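Local coordinates for putative isochorismatase (Burkholderia xenovorans, PDB 3OQP), which is probably a hydrolase of the isochorismatase-like family, related to nicotinamidases, whose natural substrate is not established, at residues Leu112-Tyr117 and Leu135-Leu140; Leu169-Ala174 and Gly195-Ser200. All blocks are in the same frame, centred on the assembly; numbering follows the deposited sequence.

How the interactions relate
Interaction 1 lies in the core, its centre about 5 Å from the centre of the chain, where neighbouring parallel strands of the central sheet are joined by regular backbone hydrogen bonds. Interaction 2, its centre about 17 Å from that of the chain, is only partly buried: the end of helix 158-173 meets the start of the C-terminal helix 197-208, and a single weak bond links them beside backbone and side-chain packing, including Arg172 on Ile197. The second subunit covers part of this outer contact, whereas interaction 1 touches no other chain. The two adjoin, because Leu169 and Ala174 pack on Phe139, and Ala174 also on Val137, laying the end of helix 158-173 against strand 136-140.

Interaction 1 (Leu112-Tyr117 and Leu135-Leu140); sequences LTVTGY and LAVEFL
Strands 112-115 and 136-140 run parallel, their axes approaching to 4.6 Å and inclined by 26°, as neighbours in the central sheet of the isochorismatase-like alpha/beta fold. Leu112 N gives to Ala136 O, Glu138 N to Leu112 O, Val114 N to Glu138 O and Leu140 N to Val114 O, the last almost straight at 177°. On one face Glu138 reaches across to Thr113. Its CB lies 4.0 Å from Thr113 OG1, the chain runs extended beyond CG, and at the tip OE1 accepts the hydrogen bond from Thr113 OG1 at 2.7 Å, on its anti lone pair. OE2 pairs with Arg7, a salt bridge that probably keeps this buried carboxylate ionised. Beyond it Leu140 lies against both threonine methyls: its CD1 is 3.6 Å from Thr115 CG2, and its CG 3.9 Å from Thr113 CG2. On the other face Val114 CG2 meets Val137 CG1, while Val114 CG1 comes to the edge of the Phe139 ring. Helix 124-132, the helix of the beta-alpha-beta crossover between the two strands, covers that valine face through Ile127, and strand 7-12 flanks strand 112-115 on its other side, taking Thr115 OG1 on Ile10 O.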
loop_
_atom_site.group_PDB
_atom_site.type_symbol
_atom_site.label_atom_id
_atom_site.label_comp_id
_atom_site.label_asym_id
_atom_site.label_seq_id
_atom_site.Cartn_x
_atom_site.Cartn_y
_atom_site.Cartn_z
ATOM N N LEU A 112 7.991 12.549 7.316
ATOM C CA LEU A 112 8.924 11.827 6.467
ATOM C C LEU A 112 8.564 12.141 5.035
ATOM O O LEU A 112 7.422 11.886 4.625
ATOM C CB LEU A 112 8.808 10.326 6.706
ATOM C CG LEU A 112 9.753 9.435 5.929
ATOM C CD1 LEU A 112 11.249 9.628 6.350
ATOM C CD2 LEU A 112 9.318 7.962 6.070
ATOM N N THR A 113 9.492 12.749 4.296
ATOM C CA THR A 113 9.252 13.129 2.895
ATOM C C THR A 113 9.889 12.039 2.003
ATOM O O THR A 113 11.105 11.785 2.025
ATOM C CB THR A 113 9.905 14.462 2.564
ATOM O OG1 THR A 113 9.463 15.455 3.511
ATOM C CG2 THR A 113 9.513 14.957 1.134
ATOM N N VAL A 114 9.055 11.368 1.199
ATOM C CA VAL A 114 9.445 10.187 0.436
ATOM C C VAL A 114 9.691 10.547 -1.030
ATOM O O VAL A 114 8.856 11.175 -1.724
ATOM C CB VAL A 114 8.355 9.127 0.528
ATOM C CG1 VAL A 114 8.638 7.919 -0.385
ATOM C CG2 VAL A 114 8.234 8.680 1.981
ATOM N N THR A 115 10.849 10.100 -1.511
ATOM C CA THR A 115 11.247 10.122 -2.902
ATOM C C THR A 115 11.881 8.741 -3.221
ATOM O O THR A 115 12.242 7.955 -2.312
ATOM C CB THR A 115 12.284 11.243 -3.189
ATOM O OG1 THR A 115 13.502 10.963 -2.468
ATOM C CG2 THR A 115 11.698 12.612 -2.871
ATOM N N GLY A 116 12.037 8.496 -4.487
ATOM C CA GLY A 116 12.643 7.290 -4.974
ATOM C C GLY A 116 11.600 6.280 -5.442
ATOM O O GLY A 116 10.457 6.624 -5.724
ATOM N N TYR A 117 12.058 5.052 -5.598
ATOM C CA TYR A 117 11.352 4.028 -6.339
ATOM C C TYR A 117 11.190 2.738 -5.551
ATOM O O TYR A 117 12.035 2.391 -4.732
ATOM C CB TYR A 117 12.157 3.676 -7.611
ATOM C CG TYR A 117 12.590 4.879 -8.446
ATOM C CD1 TYR A 117 11.681 5.776 -8.971
ATOM C CD2 TYR A 117 13.934 5.148 -8.626
ATOM C CE1 TYR A 117 12.132 6.896 -9.708
ATOM C CE2 TYR A 117 14.391 6.221 -9.389
ATOM C CZ TYR A 117 13.476 7.113 -9.925
ATOM O OH TYR A 117 13.976 8.215 -10.617
ATOM N N LEU A 135 3.936 8.980 12.241
ATOM C CA LEU A 135 4.612 10.040 11.471
ATOM C C LEU A 135 3.653 10.611 10.438
ATOM O O LEU A 135 2.833 9.871 9.870
ATOM C CB LEU A 135 5.819 9.461 10.744
ATOM C CG LEU A 135 7.019 9.059 11.579
ATOM C CD1 LEU A 135 8.009 8.266 10.729
ATOM C CD2 LEU A 135 7.635 10.374 12.064
ATOM N N ALA A 136 3.753 11.922 10.192
ATOM C CA ALA A 136 3.168 12.504 8.995
ATOM C C ALA A 136 4.060 12.131 7.832
ATOM O O ALA A 136 5.274 11.941 8.030
ATOM C CB ALA A 136 3.085 14.005 9.164
ATOM N N VAL A 137 3.495 12.004 6.641
ATOM C CA VAL A 137 4.254 11.585 5.488
ATOM C C VAL A 137 3.950 12.533 4.336
ATOM O O VAL A 137 2.801 13.017 4.181
ATOM C CB VAL A 137 3.884 10.164 5.044
ATOM C CG1 VAL A 137 4.649 9.773 3.734
ATOM C CG2 VAL A 137 4.187 9.179 6.166
ATOM N N GLU A 138 4.959 12.861 3.552
ATOM C CA GLU A 138 4.837 13.596 2.305
ATOM C C GLU A 138 5.378 12.695 1.192
ATOM O O GLU A 138 6.306 11.881 1.394
ATOM C CB GLU A 138 5.641 14.896 2.386
ATOM C CG GLU A 138 5.106 15.807 3.492
ATOM C CD GLU A 138 5.949 17.013 3.783
ATOM O OE1 GLU A 138 7.184 16.948 3.632
ATOM O OE2 GLU A 138 5.359 18.029 4.232
ATOM N N PHE A 139 4.793 12.823 -0.006
ATOM C CA PHE A 139 5.188 11.997 -1.181
ATOM C C PHE A 139 5.344 12.921 -2.364
ATOM O O PHE A 139 4.379 13.645 -2.712
ATOM C CB PHE A 139 4.102 10.949 -1.448
ATOM C CG PHE A 139 4.316 10.103 -2.670
ATOM C CD1 PHE A 139 5.180 9.037 -2.656
ATOM C CD2 PHE A 139 3.618 10.363 -3.834
ATOM C CE1 PHE A 139 5.318 8.281 -3.784
ATOM C CE2 PHE A 139 3.817 9.535 -4.962
ATOM C CZ PHE A 139 4.680 8.543 -4.930
ATOM N N LEU A 140 6.549 12.963 -2.937
ATOM C CA LEU A 140 6.852 13.829 -4.044
ATOM C C LEU A 140 6.545 13.095 -5.362
ATOM O O LEU A 140 7.319 12.216 -5.795
ATOM C CB LEU A 140 8.285 14.361 -3.971
ATOM C CG LEU A 140 8.589 15.067 -2.648
ATOM C CD1 LEU A 140 9.959 15.764 -2.685
ATOM C CD2 LEU A 140 7.463 16.003 -2.158
#

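Interaction 2 (Leu169-Ala174 and Gly195-Ser200); sequences LQSRFA and GNIYAS
Leu169 O is held by three backbone donors, the N atoms of Arg172, Phe173 and Ala174, with Phe173 N closest at 2.8 Å. The wider pi-type turn at 169-173 lies here, as helix 158-173 runs out, and the C-terminal helix 197-208 starts beside it with Asn196 as N-cap. Asn196 OD1 takes Ala199 N at 2.9 Å in a nearly straight bond, although the donor stands above the carboxamide plane. Between the segments the hydrogen bonding is slight: Gly195 N gives a weak bond to Gln170 O, bent to 126°. Gly195, with no side chain, brings its backbone close to that oxygen. One residue on, Asn196 CA makes a CA-H...O contact of 3.0 Å with Ser171 O, which also lies near Ile197 N without a hydrogen bond. The Gln170 carboxamide is held by both ends, OE1 on Val176 N and NE2 on Ala193 O, which ties helix 158-173 to strand 175-177 and to the chain leading into Gly195. Ile197 CD1 lies 4.0 Å from Arg172 CD, while Arg172 CG sits over the centre of the Phe173 ring. From the second subunit Tyr149 packs on Ser171, and Asn151 bonds to Ser200 OG, so the contact is also part of the dimer interface. Ser200 OG in turn gives to Asn196 O, and lies 3.6 Å from Ser171 CB.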
loop_
_atom_site.group_PDB
_atom_site.type_symbol
_atom_site.label_atom_id
_atom_site.label_comp_id
_atom_site.label_asym_id
_atom_site.label_seq_id
_atom_site.Cartn_x
_atom_site.Cartn_y
_atom_site.Cartn_z
ATOM N N LEU A 169 -2.753 7.781 -1.981
ATOM C CA LEU A 169 -1.908 8.359 -0.925
ATOM C C LEU A 169 -2.507 9.683 -0.459
ATOM O O LEU A 169 -2.600 9.960 0.737
ATOM C CB LEU A 169 -0.508 8.562 -1.406
ATOM C CG LEU A 169 0.323 7.273 -1.482
ATOM C CD1 LEU A 169 1.615 7.623 -2.242
ATOM C CD2 LEU A 169 0.645 6.639 -0.147
ATOM N N GLN A 170 -2.862 10.540 -1.405
ATOM C CA GLN A 170 -3.438 11.863 -1.068
ATOM C C GLN A 170 -4.715 11.746 -0.266
ATOM O O GLN A 170 -5.014 12.619 0.566
ATOM C CB GLN A 170 -3.594 12.719 -2.312
ATOM C CG GLN A 170 -4.156 14.088 -2.063
ATOM C CD GLN A 170 -3.248 15.013 -1.287
ATOM O OE1 GLN A 170 -2.099 14.697 -1.066
ATOM N NE2 GLN A 170 -3.755 16.152 -0.860
ATOM N N SER A 171 -5.473 10.690 -0.483
ATOM C CA SER A 171 -6.768 10.510 0.211
ATOM C C SER A 171 -6.618 10.193 1.685
ATOM O O SER A 171 -7.623 10.363 2.406
ATOM C CB SER A 171 -7.612 9.400 -0.400
ATOM O OG SER A 171 -7.042 8.114 -0.094
ATOM N N ARG A 172 -5.470 9.719 2.145
ATOM C CA ARG A 172 -5.385 9.226 3.490
ATOM C C ARG A 172 -3.989 9.166 4.091
ATOM O O ARG A 172 -3.860 9.355 5.302
ATOM C CB ARG A 172 -6.013 7.817 3.505
ATOM C CG ARG A 172 -5.905 7.083 4.843
ATOM C CD ARG A 172 -6.779 7.816 5.887
ATOM N NE ARG A 172 -6.675 7.266 7.257
ATOM C CZ ARG A 172 -5.703 7.539 8.132
ATOM N NH1 ARG A 172 -4.643 8.291 7.813
ATOM N NH2 ARG A 172 -5.756 7.041 9.359
ATOM N N PHE A 173 -2.964 8.834 3.292
ATOM C CA PHE A 173 -1.700 8.456 3.863
ATOM C C PHE A 173 -0.611 9.532 3.861
ATOM O O PHE A 173 0.279 9.493 4.703
ATOM C CB PHE A 173 -1.156 7.209 3.140
ATOM C CG PHE A 173 -2.046 6.003 3.274
ATOM C CD1 PHE A 173 -1.922 5.207 4.361
ATOM C CD2 PHE A 173 -3.078 5.721 2.377
ATOM C CE1 PHE A 173 -2.762 4.122 4.552
ATOM C CE2 PHE A 173 -3.889 4.647 2.542
ATOM C CZ PHE A 173 -3.737 3.846 3.640
ATOM N N ALA A 174 -0.628 10.461 2.936
ATOM C CA ALA A 174 0.478 11.379 2.742
ATOM C C ALA A 174 -0.028 12.653 2.125
ATOM O O ALA A 174 -1.116 12.683 1.476
ATOM C CB ALA A 174 1.526 10.747 1.794
ATOM N N GLY A 195 -5.352 15.275 1.872
ATOM C CA GLY A 195 -6.736 15.043 1.579
ATOM C C GLY A 195 -7.375 14.097 2.578
ATOM O O GLY A 195 -6.779 13.695 3.599
ATOM N N ASN A 196 -8.573 13.655 2.264
ATOM C CA ASN A 196 -9.286 12.726 3.120
ATOM C C ASN A 196 -10.247 11.911 2.286
ATOM O O ASN A 196 -10.558 12.234 1.146
ATOM C CB ASN A 196 -9.961 13.409 4.311
ATOM C CG ASN A 196 -11.094 14.308 3.890
ATOM O OD1 ASN A 196 -12.219 13.837 3.724
ATOM N ND2 ASN A 196 -10.797 15.593 3.704
ATOM N N ILE A 197 -10.652 10.766 2.803
ATOM C CA ILE A 197 -11.393 9.784 2.013
ATOM C C ILE A 197 -12.757 10.256 1.626
ATOM O O ILE A 197 -13.169 10.084 0.483
ATOM C CB ILE A 197 -11.472 8.456 2.830
ATOM C CG1 ILE A 197 -10.095 7.786 2.820
ATOM C CG2 ILE A 197 -12.473 7.455 2.252
ATOM C CD1 ILE A 197 -9.928 6.534 3.733
ATOM N N TYR A 198 -13.450 10.881 2.586
ATOM C CA TYR A 198 -14.792 11.389 2.286
ATOM C C TYR A 198 -14.731 12.477 1.201
ATOM O O TYR A 198 -15.455 12.348 0.214
ATOM C CB TYR A 198 -15.529 11.796 3.562
ATOM C CG TYR A 198 -16.999 12.210 3.407
ATOM C CD1 TYR A 198 -17.972 11.276 3.130
ATOM C CD2 TYR A 198 -17.419 13.566 3.514
ATOM C CE1 TYR A 198 -19.325 11.651 2.989
ATOM C CE2 TYR A 198 -18.756 13.933 3.392
ATOM C CZ TYR A 198 -19.680 12.966 3.111
ATOM O OH TYR A 198 -20.981 13.264 2.991
ATOM N N ALA A 199 -13.865 13.489 1.327
ATOM C CA ALA A 199 -13.760 14.533 0.291
ATOM C C ALA A 199 -13.387 13.914 -1.025
ATOM O O ALA A 199 -13.853 14.272 -2.064
ATOM C CB ALA A 199 -12.707 15.556 0.698
ATOM N N SER A 200 -12.464 12.948 -1.007
ATOM C CA SER A 200 -11.992 12.376 -2.244
ATOM C C SER A 200 -13.074 11.607 -2.948
ATOM O O SER A 200 -13.207 11.663 -4.191
ATOM C CB SER A 200 -10.808 11.427 -2.002
ATOM O OG SER A 200 -9.634 12.118 -1.583
#